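Local coordinates for protein kojibiose phosphorylase (PDB 6W0P) that belongs to glycoside hydrolase family 65, with an N-terminal beta-sandwich domain, an (alpha/alpha)6-barrel catalytic domain and a C-terminal beta domain, at residues 43-48 and 56-61; 145-150 and 321-326; 214-219 and 272-277; 359-364 and 428-433; 583-588 and 615-620. All blocks are in the same frame, centred on the assembly; numbering follows the deposited sequence.

Overall arrangement
Along the chain, interaction 1 closes before interaction 2 opens, and interaction 3 is nested inside the long loop that interaction 2 closes. Interactions 4 and 5 follow. Interactions 1 and 3 lie in the N-terminal half, their centres about 20 Å apart. Interaction 2 joins the N-terminal beta domain to helix 308-324 of the catalytic domain. It touches interaction 4: Met-321 O and Tyr-360 OH are 2.7 Å apart, a probable hydrogen bond. Interactions 4 and 5 both belong to the catalytic domain. Interactions 3 and 5 are the most distant pair, about 53 Å between centres. The contacts thus run from the beta domain, across the junction at interaction 2, to the subunit interface at interaction 5.

Interaction 1: 43-48 and 56-61; sequences RAFFDE and IGTYFN
Arg-43 and Phe-45 meet residues 56-59 where the connection between strands 40-42 and 58-60 folds back on itself. These two strands are antiparallel neighbours in a small three-stranded sheet of the N-terminal domain. The backbone pairing includes Arg-43 N to Gly-57 O, a hydrogen bond of 2.9 Å. Phe-45 lies beside this bond. Its CB is 4.0 Å from Ile-56 CA. With CG between the backbone N and the carbonyl carbon (chi1 62°), CG stays equally close to that atom. Further out, CD2 meets Gly-57 N at 3.6 Å. CE2 reaches Gly-57 O, which lies at the ring edge near its plane, and CZ comes close to Thr-58 OG1. Ile-56 CG2 covers one face of the ring, 3.8 Å from the centroid and almost on the ring normal, a CH-pi contact. Arg-43 sends its guanidinium to other partners: Glu-30 by a salt bridge and Thr-340 O by a hydrogen bond. On the way, its CD passes 3.9 Å from the Tyr-59 OH.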
# COMPACT_ATOMS: atom_id res chain seq x y z
N ARG A 43 30.71 1.23 12.48
CA ARG A 43 31.21 1.29 11.09
C ARG A 43 32.65 1.78 11.14
O ARG A 43 33.02 2.47 12.11
CB ARG A 43 30.33 2.22 10.25
CG ARG A 43 29.00 1.60 9.83
CD ARG A 43 28.10 2.60 9.14
NE ARG A 43 28.63 2.98 7.84
CZ ARG A 43 28.46 2.29 6.72
NH1 ARG A 43 27.77 1.17 6.70
NH2 ARG A 43 28.97 2.74 5.60
N ALA A 44 33.41 1.51 10.09
CA ALA A 44 34.84 1.87 9.97
C ALA A 44 34.96 3.29 9.42
O ALA A 44 35.84 3.54 8.56
CB ALA A 44 35.57 0.88 9.12
N PHE A 45 34.09 4.19 9.90
CA PHE A 45 34.14 5.61 9.53
C PHE A 45 35.46 6.14 10.08
O PHE A 45 35.90 5.67 11.13
CB PHE A 45 32.91 6.36 10.05
CG PHE A 45 32.78 6.37 11.55
CD1 PHE A 45 33.45 7.32 12.30
CD2 PHE A 45 32.00 5.43 12.19
CE1 PHE A 45 33.33 7.32 13.69
CE2 PHE A 45 31.91 5.42 13.58
CZ PHE A 45 32.57 6.37 14.32
N PHE A 46 36.08 7.04 9.33
CA PHE A 46 37.27 7.82 9.72
C PHE A 46 37.01 8.53 11.05
O PHE A 46 35.92 9.10 11.24
CB PHE A 46 37.64 8.83 8.63
CG PHE A 46 38.20 8.21 7.38
CD1 PHE A 46 38.39 6.83 7.28
CD2 PHE A 46 38.59 9.00 6.31
CE1 PHE A 46 38.95 6.27 6.14
CE2 PHE A 46 39.13 8.43 5.17
CZ PHE A 46 39.32 7.07 5.09
N ASP A 47 38.00 8.49 11.93
CA ASP A 47 37.96 9.13 13.27
C ASP A 47 37.94 10.65 13.06
O ASP A 47 37.00 11.28 13.54
CB ASP A 47 39.16 8.68 14.10
CG ASP A 47 39.38 7.19 13.97
OD1 ASP A 47 38.88 6.47 14.85
OD2 ASP A 47 40.01 6.76 12.97
N GLU A 48 38.91 11.17 12.32
CA GLU A 48 39.08 12.62 12.05
C GLU A 48 37.92 13.09 11.17
O GLU A 48 37.22 12.23 10.63
CB GLU A 48 40.42 12.91 11.37
CG GLU A 48 40.53 12.43 9.93
CD GLU A 48 40.82 10.94 9.72
OE1 GLU A 48 40.89 10.22 10.72
OE2 GLU A 48 40.96 10.52 8.56
N ILE A 56 28.68 7.74 9.19
CA ILE A 56 29.10 7.57 10.61
C ILE A 56 27.99 6.79 11.33
O ILE A 56 26.80 7.18 11.23
CB ILE A 56 29.38 8.92 11.30
CG1 ILE A 56 30.56 9.64 10.64
CG2 ILE A 56 29.62 8.67 12.77
CD1 ILE A 56 30.83 11.03 11.18
N GLY A 57 28.39 5.74 12.03
CA GLY A 57 27.44 4.72 12.50
C GLY A 57 28.00 4.00 13.70
O GLY A 57 29.00 3.28 13.51
N THR A 58 27.44 4.30 14.86
CA THR A 58 27.71 3.64 16.16
C THR A 58 26.36 3.15 16.69
O THR A 58 25.46 4.00 16.84
CB THR A 58 28.40 4.58 17.15
OG1 THR A 58 29.55 5.17 16.53
CG2 THR A 58 28.81 3.87 18.43
N TYR A 59 26.19 1.85 16.93
CA TYR A 59 24.89 1.32 17.38
C TYR A 59 25.09 0.43 18.59
O TYR A 59 26.15 -0.18 18.72
CB TYR A 59 24.21 0.57 16.25
CG TYR A 59 24.39 1.22 14.91
CD1 TYR A 59 23.58 2.28 14.52
CD2 TYR A 59 25.36 0.79 14.03
CE1 TYR A 59 23.72 2.86 13.27
CE2 TYR A 59 25.52 1.37 12.78
CZ TYR A 59 24.69 2.41 12.40
OH TYR A 59 24.83 2.98 11.17
N PHE A 60 24.04 0.36 19.40
CA PHE A 60 23.91 -0.51 20.58
C PHE A 60 22.68 -1.39 20.37
O PHE A 60 21.61 -0.83 20.09
CB PHE A 60 23.80 0.33 21.85
CG PHE A 60 25.02 1.18 22.12
CD1 PHE A 60 26.08 0.67 22.86
CD2 PHE A 60 25.13 2.45 21.58
CE1 PHE A 60 27.22 1.44 23.08
CE2 PHE A 60 26.26 3.22 21.81
CZ PHE A 60 27.30 2.72 22.57
N ASN A 61 22.86 -2.71 20.47
CA ASN A 61 21.79 -3.70 20.21
C ASN A 61 20.62 -3.37 21.15
O ASN A 61 20.83 -3.40 22.38
CB ASN A 61 22.35 -5.11 20.39
CG ASN A 61 21.64 -6.18 19.59
OD1 ASN A 61 20.41 -6.29 19.64
ND2 ASN A 61 22.41 -6.98 18.87

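Interaction 2: 145-150 and 321-326; sequences LDMSDC and MIQAYH
The imidazole of His-326 meets Cys-150 and a water at its edge. Cys-150 SG lies near the ring plane, 3.6 Å from CE1, a sulfur-aromatic contact. The water is also in the plane, bonded to His-326 NE2 at 2.9 Å, and it donates a hydrogen bond to Ser-148 O. It thus links the ring to the turn across the contact. Met-147 O lies 3.2 Å from His-326 NE2, oblique to the ring, at too poor an angle for a hydrogen bond. Ser-148 N meets the anti lone pair of Asp-146 OD1 and closes an Asx turn. Asp-149 N, from above the carboxylate plane, extends it to an Asx motif. Met-147 bends at chi2 and chi3, and its CE rests 4.2 Å from both Ile-322 O and Gln-323 CA. The contact joins the N-terminal beta domain, at the connection between strands 135-145 and 152-161, to the C-terminal end of helix 308-324 in the catalytic domain. Phe-292 of helix 282-300 packs on both Met-147 and Ile-322.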
# COMPACT_ATOMS: atom_id res chain seq x y z
N LEU A 145 36.90 -2.98 19.87
CA LEU A 145 35.77 -3.17 20.80
C LEU A 145 36.12 -4.40 21.66
O LEU A 145 36.54 -5.42 21.09
CB LEU A 145 34.47 -3.34 20.01
CG LEU A 145 34.14 -2.21 19.03
CD1 LEU A 145 32.79 -2.43 18.38
CD2 LEU A 145 34.15 -0.85 19.71
N ASP A 146 36.04 -4.27 22.98
CA ASP A 146 36.37 -5.36 23.94
C ASP A 146 35.34 -6.47 23.75
O ASP A 146 34.15 -6.18 23.89
CB ASP A 146 36.36 -4.84 25.38
CG ASP A 146 37.06 -5.75 26.38
OD1 ASP A 146 36.85 -6.99 26.34
OD2 ASP A 146 37.80 -5.20 27.22
N MET A 147 35.76 -7.69 23.42
CA MET A 147 34.80 -8.78 23.06
C MET A 147 34.25 -9.45 24.31
O MET A 147 33.18 -10.06 24.17
CB MET A 147 35.45 -9.84 22.17
CG MET A 147 35.94 -9.27 20.88
SD MET A 147 34.66 -8.48 19.88
CE MET A 147 33.71 -9.91 19.39
N SER A 148 34.90 -9.33 25.48
CA SER A 148 34.45 -9.92 26.78
C SER A 148 33.70 -8.87 27.62
O SER A 148 32.53 -9.11 27.96
CB SER A 148 35.61 -10.50 27.55
OG SER A 148 36.62 -10.96 26.65
N ASP A 149 34.35 -7.76 27.98
CA ASP A 149 33.72 -6.64 28.74
C ASP A 149 33.20 -5.63 27.73
O ASP A 149 33.90 -4.64 27.48
CB ASP A 149 34.70 -6.02 29.74
CG ASP A 149 35.22 -7.01 30.77
OD1 ASP A 149 34.39 -7.47 31.57
OD2 ASP A 149 36.43 -7.35 30.73
N CYS A 150 32.02 -5.88 27.16
CA CYS A 150 31.59 -5.35 25.84
C CYS A 150 31.16 -3.88 25.94
O CYS A 150 31.01 -3.24 24.88
CB CYS A 150 30.50 -6.21 25.23
SG CYS A 150 30.98 -7.95 25.10
N MET A 321 30.26 -13.19 12.07
CA MET A 321 29.26 -14.00 12.80
C MET A 321 29.57 -13.88 14.30
O MET A 321 28.64 -13.73 15.06
CB MET A 321 29.24 -15.48 12.41
CG MET A 321 28.71 -15.76 11.00
SD MET A 321 26.97 -15.32 10.81
CE MET A 321 26.23 -16.77 11.57
N ILE A 322 30.84 -13.96 14.67
CA ILE A 322 31.31 -13.92 16.08
C ILE A 322 31.08 -12.49 16.61
O ILE A 322 30.72 -12.32 17.80
CB ILE A 322 32.78 -14.41 16.19
CG1 ILE A 322 32.92 -15.88 15.77
CG2 ILE A 322 33.27 -14.20 17.61
CD1 ILE A 322 34.35 -16.41 15.40
N GLN A 323 31.27 -11.48 15.75
CA GLN A 323 31.05 -10.04 16.09
C GLN A 323 29.56 -9.75 16.28
O GLN A 323 29.21 -8.99 17.21
CB GLN A 323 31.62 -9.12 15.01
CG GLN A 323 33.14 -8.98 15.07
CD GLN A 323 33.64 -7.68 14.50
OE1 GLN A 323 34.48 -7.03 15.10
NE2 GLN A 323 33.14 -7.29 13.34
N ALA A 324 28.71 -10.37 15.46
CA ALA A 324 27.25 -10.13 15.48
C ALA A 324 26.61 -10.63 16.79
O ALA A 324 25.67 -9.98 17.26
CB ALA A 324 26.62 -10.78 14.28
N TYR A 325 27.05 -11.78 17.33
CA TYR A 325 26.40 -12.42 18.50
C TYR A 325 27.36 -13.38 19.21
O TYR A 325 28.01 -14.19 18.55
CB TYR A 325 25.18 -13.21 18.03
CG TYR A 325 24.04 -13.22 19.01
CD1 TYR A 325 23.27 -12.10 19.18
CD2 TYR A 325 23.75 -14.32 19.79
CE1 TYR A 325 22.23 -12.06 20.09
CE2 TYR A 325 22.71 -14.31 20.72
CZ TYR A 325 21.93 -13.17 20.86
OH TYR A 325 20.87 -13.13 21.72
N HIS A 326 27.43 -13.34 20.54
CA HIS A 326 28.21 -14.36 21.30
C HIS A 326 27.52 -14.72 22.62
O HIS A 326 28.19 -15.32 23.45
CB HIS A 326 29.66 -13.89 21.48
CG HIS A 326 29.83 -12.71 22.37
ND1 HIS A 326 29.70 -11.41 21.93
CD2 HIS A 326 30.14 -12.62 23.69
CE1 HIS A 326 29.91 -10.58 22.93
NE2 HIS A 326 30.18 -11.29 24.03
O HOH W 1 30.97 -11.24 26.79

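Interaction 3: 214-219 and 272-277; sequences VMRTNL and TKLKEA
Val-214 begins the contact by setting its CG2 3.7 Å from Leu-274 CD2. Helix 263-277 lies here against strand 210-217 of the large antiparallel sheet in the N-terminal domain. Strand 214-217 and helix 272-277 run 27° apart, their axes 8.7 Å apart at the closest. Met-215 starts away from the helix, and its side chain touches Leu-171 and Leu-233 of strands 165-174 and 230-239. Its backbone still takes part, since Leu-274 CD2 touches Met-215 C at 3.6 Å. Arg-216 points back toward the helix. Its CG lies between the backbone N and the carbonyl carbon (chi1 73°), and the aliphatic part of the chain crosses Leu-274. CD comes 3.6 Å from Leu-274 CG. Leu-274 is therefore held between Val-214 and the stem of Arg-216. The arginine chain bends at chi3, which turns NE aside; NH1 is hydrogen-bonded to Ser-197 OG. Lys-275 CD lies over one guanidinium face, 4.2 Å above the plane and offset toward the rim. The like-charged Lys-275 NZ is 4.3 Å from Arg-216 NH2.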
# COMPACT_ATOMS: atom_id res chain seq x y z
N VAL A 214 31.61 7.54 28.77
CA VAL A 214 32.73 8.15 29.53
C VAL A 214 34.06 7.77 28.87
O VAL A 214 34.22 6.61 28.45
CB VAL A 214 32.70 7.73 31.01
CG1 VAL A 214 31.49 8.33 31.72
CG2 VAL A 214 32.73 6.22 31.17
N MET A 215 34.98 8.73 28.79
CA MET A 215 36.35 8.45 28.31
C MET A 215 37.38 9.06 29.27
O MET A 215 37.04 9.93 30.08
CB MET A 215 36.58 9.00 26.91
CG MET A 215 36.49 10.49 26.81
SD MET A 215 37.04 10.97 25.17
CE MET A 215 36.55 12.69 25.12
N ARG A 216 38.59 8.54 29.18
CA ARG A 216 39.81 9.05 29.84
C ARG A 216 40.99 8.52 29.03
O ARG A 216 40.77 7.59 28.23
CB ARG A 216 39.89 8.55 31.28
CG ARG A 216 40.25 7.08 31.37
CD ARG A 216 40.06 6.57 32.77
NE ARG A 216 41.19 6.88 33.63
CZ ARG A 216 41.10 7.50 34.80
NH1 ARG A 216 39.92 7.94 35.24
NH2 ARG A 216 42.19 7.71 35.52
N THR A 217 42.19 9.05 29.28
CA THR A 217 43.38 8.84 28.42
C THR A 217 44.59 8.66 29.33
O THR A 217 44.41 8.74 30.56
CB THR A 217 43.53 9.96 27.37
OG1 THR A 217 44.08 11.13 27.97
CG2 THR A 217 42.23 10.33 26.70
N ASN A 218 45.75 8.37 28.74
CA ASN A 218 47.06 8.25 29.45
C ASN A 218 47.82 9.58 29.29
O ASN A 218 49.03 9.57 29.21
CB ASN A 218 47.83 7.01 28.94
CG ASN A 218 48.11 7.05 27.45
OD1 ASN A 218 47.63 7.95 26.76
ND2 ASN A 218 48.87 6.09 26.93
N LEU A 219 47.14 10.70 29.22
CA LEU A 219 47.81 12.01 29.10
C LEU A 219 46.86 13.10 29.61
O LEU A 219 45.70 13.17 29.13
CB LEU A 219 48.22 12.23 27.63
CG LEU A 219 49.07 13.48 27.35
CD1 LEU A 219 50.44 13.38 28.00
CD2 LEU A 219 49.22 13.71 25.86
N THR A 272 33.59 3.50 37.16
CA THR A 272 34.28 2.35 37.82
C THR A 272 34.90 1.45 36.75
O THR A 272 36.11 1.12 36.87
CB THR A 272 33.33 1.58 38.75
OG1 THR A 272 32.72 2.52 39.64
CG2 THR A 272 34.03 0.50 39.54
N LYS A 273 34.15 1.08 35.71
CA LYS A 273 34.67 0.19 34.63
C LYS A 273 35.70 0.95 33.78
O LYS A 273 36.75 0.37 33.48
CB LYS A 273 33.50 -0.36 33.80
CG LYS A 273 32.85 -1.61 34.38
CD LYS A 273 31.39 -1.73 33.98
CE LYS A 273 30.65 -2.83 34.72
NZ LYS A 273 30.50 -4.02 33.85
N LEU A 274 35.44 2.21 33.41
CA LEU A 274 36.42 3.04 32.67
C LEU A 274 37.77 3.00 33.41
O LEU A 274 38.80 2.72 32.75
CB LEU A 274 35.92 4.48 32.57
CG LEU A 274 36.83 5.42 31.78
CD1 LEU A 274 36.98 4.96 30.33
CD2 LEU A 274 36.33 6.85 31.85
N LYS A 275 37.73 3.23 34.72
CA LYS A 275 38.91 3.24 35.64
C LYS A 275 39.62 1.88 35.58
O LYS A 275 40.84 1.87 35.28
CB LYS A 275 38.46 3.63 37.06
CG LYS A 275 39.52 3.58 38.14
CD LYS A 275 40.78 4.36 37.80
CE LYS A 275 41.77 4.43 38.95
NZ LYS A 275 43.13 4.76 38.46
N GLU A 276 38.90 0.78 35.82
CA GLU A 276 39.48 -0.60 35.76
C GLU A 276 40.16 -0.78 34.39
O GLU A 276 41.32 -1.22 34.38
CB GLU A 276 38.41 -1.67 36.01
CG GLU A 276 38.31 -2.11 37.48
CD GLU A 276 36.91 -2.28 38.07
OE1 GLU A 276 36.80 -2.23 39.32
OE2 GLU A 276 35.92 -2.46 37.29
N ALA A 277 39.49 -0.38 33.30
CA ALA A 277 39.96 -0.61 31.91
C ALA A 277 41.24 0.18 31.65
O ALA A 277 42.12 -0.34 30.92
CB ALA A 277 38.88 -0.26 30.92

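Interaction 4: 359-364 and 428-433; sequences FYLYSN and YHYMKI
Leu-361 is the centre of this contact, with its two methyl groups placed against different residues of helix 418-434. CD1 sits over the face of His-429, 3.5 Å from the ring centroid and 9° off the normal, a CH-pi contact. His-429 CG is anti to its backbone N (chi1 -156°), which places it 3.6 Å from Leu-361 CD1. Leu-361 CD2 meets Tyr-430 at the edge of its ring, 3.8 Å from CD1 of that residue. Ile-433 closes the group: its CG2 is 3.7 Å from Leu-361 O, and its CD1 comes 3.4 Å from Tyr-362 OH. A water in the plane of both rings hydrogen-bonds Tyr-362 OH and His-429 NE2, each at 2.8 Å. In the next shell, Tyr-678 of helix 666-680 touches both Tyr-362 and His-429. The hydroxyl of Tyr-430 is hydrogen-bonded to Asp-436 and Gln-365. The contact packs the C-terminal end of helix 351-361 on helix 418-434 within the (alpha/alpha)6-barrel catalytic domain. No direct hydrogen bond crosses between the segments, which implies that they hold together by apolar and CH-pi contacts, supplemented by one water bridge.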
# COMPACT_ATOMS: atom_id res chain seq x y z
N PHE A 359 24.85 -21.97 12.80
CA PHE A 359 26.26 -21.67 13.13
C PHE A 359 26.41 -21.65 14.66
O PHE A 359 27.39 -22.21 15.19
CB PHE A 359 26.72 -20.35 12.49
CG PHE A 359 28.07 -19.92 12.99
CD1 PHE A 359 29.23 -20.45 12.45
CD2 PHE A 359 28.19 -19.01 14.02
CE1 PHE A 359 30.47 -20.09 12.94
CE2 PHE A 359 29.43 -18.62 14.50
CZ PHE A 359 30.57 -19.16 13.96
N TYR A 360 25.48 -21.00 15.37
CA TYR A 360 25.57 -20.82 16.85
C TYR A 360 25.30 -22.15 17.56
O TYR A 360 25.94 -22.40 18.58
CB TYR A 360 24.69 -19.66 17.32
CG TYR A 360 25.09 -18.35 16.69
CD1 TYR A 360 26.20 -17.64 17.13
CD2 TYR A 360 24.36 -17.81 15.64
CE1 TYR A 360 26.59 -16.45 16.52
CE2 TYR A 360 24.73 -16.63 15.02
CZ TYR A 360 25.85 -15.95 15.46
OH TYR A 360 26.21 -14.78 14.83
N LEU A 361 24.40 -22.98 17.04
CA LEU A 361 24.03 -24.30 17.62
C LEU A 361 25.27 -25.18 17.71
O LEU A 361 25.37 -25.93 18.67
CB LEU A 361 22.95 -24.96 16.76
CG LEU A 361 21.53 -24.44 16.98
CD1 LEU A 361 20.60 -24.98 15.91
CD2 LEU A 361 21.01 -24.76 18.37
N TYR A 362 26.20 -25.07 16.76
CA TYR A 362 27.38 -25.95 16.62
C TYR A 362 28.65 -25.30 17.18
O TYR A 362 29.68 -25.97 17.16
CB TYR A 362 27.55 -26.38 15.16
CG TYR A 362 26.55 -27.41 14.73
CD1 TYR A 362 26.69 -28.74 15.10
CD2 TYR A 362 25.44 -27.06 13.97
CE1 TYR A 362 25.77 -29.69 14.70
CE2 TYR A 362 24.51 -28.00 13.55
CZ TYR A 362 24.67 -29.32 13.94
OH TYR A 362 23.75 -30.25 13.57
N SER A 363 28.58 -24.08 17.71
CA SER A 363 29.75 -23.34 18.26
C SER A 363 29.49 -22.82 19.68
O SER A 363 30.46 -22.71 20.40
CB SER A 363 30.20 -22.21 17.37
OG SER A 363 29.22 -21.19 17.27
N ASN A 364 28.28 -22.45 20.06
CA ASN A 364 28.08 -21.64 21.29
C ASN A 364 26.65 -21.79 21.78
O ASN A 364 25.77 -21.02 21.32
CB ASN A 364 28.46 -20.18 21.02
CG ASN A 364 28.41 -19.27 22.23
OD1 ASN A 364 28.01 -19.70 23.31
ND2 ASN A 364 28.81 -18.01 22.03
N TYR A 428 12.69 -26.33 18.35
CA TYR A 428 12.87 -27.72 17.87
C TYR A 428 14.34 -28.00 17.51
O TYR A 428 14.90 -29.02 17.96
CB TYR A 428 11.96 -27.96 16.67
CG TYR A 428 12.26 -29.20 15.87
CD1 TYR A 428 11.88 -30.46 16.31
CD2 TYR A 428 12.91 -29.11 14.65
CE1 TYR A 428 12.16 -31.60 15.57
CE2 TYR A 428 13.19 -30.23 13.89
CZ TYR A 428 12.82 -31.48 14.35
OH TYR A 428 13.10 -32.56 13.56
N HIS A 429 14.98 -27.14 16.73
CA HIS A 429 16.39 -27.31 16.29
C HIS A 429 17.30 -27.28 17.52
O HIS A 429 18.20 -28.14 17.64
CB HIS A 429 16.74 -26.28 15.21
CG HIS A 429 17.86 -26.68 14.32
ND1 HIS A 429 18.34 -25.85 13.32
CD2 HIS A 429 18.64 -27.78 14.32
CE1 HIS A 429 19.35 -26.46 12.72
NE2 HIS A 429 19.56 -27.64 13.31
N TYR A 430 17.03 -26.36 18.43
CA TYR A 430 17.81 -26.17 19.68
C TYR A 430 17.75 -27.44 20.54
O TYR A 430 18.80 -27.92 21.04
CB TYR A 430 17.25 -24.99 20.47
CG TYR A 430 17.95 -24.78 21.77
CD1 TYR A 430 19.28 -24.41 21.78
CD2 TYR A 430 17.33 -25.01 22.99
CE1 TYR A 430 19.98 -24.23 22.96
CE2 TYR A 430 18.01 -24.83 24.19
CZ TYR A 430 19.34 -24.45 24.17
OH TYR A 430 20.06 -24.28 25.30
N MET A 431 16.53 -27.97 20.72
CA MET A 431 16.29 -29.18 21.53
C MET A 431 16.94 -30.37 20.81
O MET A 431 17.46 -31.26 21.50
CB MET A 431 14.78 -29.42 21.75
CG MET A 431 14.14 -28.33 22.59
SD MET A 431 14.80 -28.26 24.30
CE MET A 431 14.25 -29.86 24.89
N LYS A 432 16.95 -30.35 19.48
CA LYS A 432 17.52 -31.47 18.70
C LYS A 432 19.05 -31.51 18.89
O LYS A 432 19.60 -32.60 18.89
CB LYS A 432 17.12 -31.35 17.23
CG LYS A 432 17.65 -32.47 16.35
CD LYS A 432 17.73 -32.09 14.90
CE LYS A 432 16.59 -32.62 14.05
NZ LYS A 432 16.83 -32.29 12.62
N ILE A 433 19.71 -30.37 19.08
CA ILE A 433 21.19 -30.33 19.28
C ILE A 433 21.52 -30.52 20.77
O ILE A 433 22.53 -31.18 21.05
CB ILE A 433 21.78 -29.03 18.70
CG1 ILE A 433 21.44 -28.84 17.23
CG2 ILE A 433 23.28 -28.99 18.94
CD1 ILE A 433 21.82 -30.01 16.33
O HOH W 2 21.43 -29.38 12.23

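Interaction 5: 583-588 and 615-620; sequences DIIKQP and PRTLHE
Ile-585 and Thr-617 form a single beta bridge between two loops. Ile-585 N donates to Arg-616 O at 2.7 Å, and Leu-618 N donates to Ile-585 O at 2.7 Å. These bonds, on either side of Thr-617, follow the parallel-bridge pattern. Further on, Lys-586 O accepts from Glu-620 N at 3.3 Å and more weakly from His-619 N. Two salt bridges lie at the ends. Arg-616 NE reaches Asp-583 OD2 at 2.9 Å. The acid oxygen lies in the guanidinium plane. Arg-616 NE stands above the carboxylate plane, 56° out of it; the two planes are 83° apart. Asp-583 OD2 also accepts from His-557 and from Gln-463 of the second subunit, whose OE1 accepts from Arg-616 NH2. Lys-586 NZ meets Glu-620 OE2 at 2.7 Å, although the glutamate is poorly ordered. The lysine chain is extended until its last torsion (chi4 73°), which turns NZ. Apolar contacts are fewer: Ile-585 CD1 lies 3.9 Å from Arg-616 CB, and Ile-584 CG2 approaches Leu-618 CB. The whole is an isolated beta bridge between interhelical loops of the catalytic domain, with one end at the subunit interface.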
# COMPACT_ATOMS: atom_id res chain seq x y z
N ASP A 583 4.91 -17.95 -12.84
CA ASP A 583 5.44 -19.10 -12.08
C ASP A 583 6.92 -18.85 -11.78
O ASP A 583 7.68 -19.82 -11.62
CB ASP A 583 5.15 -20.39 -12.84
CG ASP A 583 5.96 -20.57 -14.10
OD1 ASP A 583 6.57 -19.58 -14.57
OD2 ASP A 583 5.97 -21.71 -14.59
N ILE A 584 7.32 -17.58 -11.73
CA ILE A 584 8.68 -17.15 -11.33
C ILE A 584 8.66 -17.03 -9.81
O ILE A 584 7.75 -16.35 -9.28
CB ILE A 584 9.05 -15.81 -11.99
CG1 ILE A 584 9.02 -15.87 -13.52
CG2 ILE A 584 10.39 -15.33 -11.47
CD1 ILE A 584 8.91 -14.52 -14.16
N ILE A 585 9.65 -17.63 -9.15
CA ILE A 585 9.76 -17.76 -7.67
C ILE A 585 10.96 -16.94 -7.20
O ILE A 585 12.04 -16.96 -7.88
CB ILE A 585 9.86 -19.24 -7.30
CG1 ILE A 585 8.55 -19.97 -7.59
CG2 ILE A 585 10.28 -19.43 -5.86
CD1 ILE A 585 8.76 -21.45 -7.83
N LYS A 586 10.79 -16.23 -6.10
CA LYS A 586 11.86 -15.36 -5.56
C LYS A 586 12.93 -16.23 -4.90
O LYS A 586 14.11 -15.98 -5.11
CB LYS A 586 11.26 -14.35 -4.59
CG LYS A 586 12.24 -13.35 -4.00
CD LYS A 586 11.53 -12.47 -3.00
CE LYS A 586 12.43 -11.60 -2.18
NZ LYS A 586 12.93 -10.52 -3.05
N GLN A 587 12.53 -17.19 -4.09
CA GLN A 587 13.47 -17.88 -3.18
C GLN A 587 12.83 -19.19 -2.76
O GLN A 587 11.67 -19.44 -3.03
CB GLN A 587 13.78 -16.96 -2.00
CG GLN A 587 12.58 -16.69 -1.08
CD GLN A 587 12.85 -15.56 -0.11
OE1 GLN A 587 12.67 -14.40 -0.43
NE2 GLN A 587 13.24 -15.89 1.11
N PRO A 588 13.59 -20.08 -2.10
CA PRO A 588 13.05 -21.36 -1.67
C PRO A 588 11.74 -21.20 -0.89
O PRO A 588 11.68 -20.45 0.07
CB PRO A 588 14.17 -21.93 -0.80
CG PRO A 588 15.41 -21.32 -1.40
CD PRO A 588 15.01 -19.90 -1.77
N PRO A 615 14.56 -24.31 -11.56
CA PRO A 615 14.55 -23.51 -12.80
C PRO A 615 13.47 -22.42 -12.92
O PRO A 615 13.56 -21.58 -13.81
CB PRO A 615 14.38 -24.55 -13.92
CG PRO A 615 13.78 -25.78 -13.25
CD PRO A 615 14.21 -25.72 -11.79
N ARG A 616 12.48 -22.42 -12.02
CA ARG A 616 11.49 -21.32 -11.87
C ARG A 616 11.96 -20.28 -10.84
O ARG A 616 11.22 -19.29 -10.65
CB ARG A 616 10.15 -21.90 -11.45
CG ARG A 616 9.57 -22.86 -12.48
CD ARG A 616 8.20 -23.37 -12.13
NE ARG A 616 7.51 -23.85 -13.31
CZ ARG A 616 7.75 -25.03 -13.89
NH1 ARG A 616 8.68 -25.84 -13.41
NH2 ARG A 616 7.05 -25.40 -14.96
N THR A 617 13.12 -20.45 -10.20
CA THR A 617 13.56 -19.61 -9.06
C THR A 617 14.58 -18.56 -9.55
O THR A 617 15.62 -18.92 -10.11
CB THR A 617 14.10 -20.44 -7.91
OG1 THR A 617 13.09 -21.39 -7.57
CG2 THR A 617 14.46 -19.58 -6.72
N LEU A 618 14.25 -17.29 -9.34
CA LEU A 618 15.07 -16.14 -9.79
C LEU A 618 16.33 -16.06 -8.94
O LEU A 618 17.35 -15.63 -9.48
CB LEU A 618 14.21 -14.88 -9.68
CG LEU A 618 14.56 -13.71 -10.58
CD1 LEU A 618 14.52 -14.09 -12.03
CD2 LEU A 618 13.59 -12.56 -10.31
N HIS A 619 16.29 -16.49 -7.69
CA HIS A 619 17.45 -16.46 -6.77
C HIS A 619 17.70 -15.00 -6.40
O HIS A 619 18.89 -14.62 -6.33
CB HIS A 619 18.71 -17.12 -7.38
CG HIS A 619 18.48 -18.54 -7.77
ND1 HIS A 619 18.13 -19.50 -6.84
CD2 HIS A 619 18.44 -19.14 -8.98
CE1 HIS A 619 17.90 -20.64 -7.46
NE2 HIS A 619 18.09 -20.44 -8.77
N GLU A 620 16.62 -14.21 -6.21
CA GLU A 620 16.72 -12.78 -5.85
C GLU A 620 17.51 -12.73 -4.55
O GLU A 620 18.73 -12.41 -4.61
CB GLU A 620 15.35 -12.09 -5.74
CG GLU A 620 14.99 -11.26 -6.97
CD GLU A 620 13.98 -10.13 -6.74
OE1 GLU A 620 13.66 -9.40 -7.72
OE2 GLU A 620 13.53 -9.96 -5.58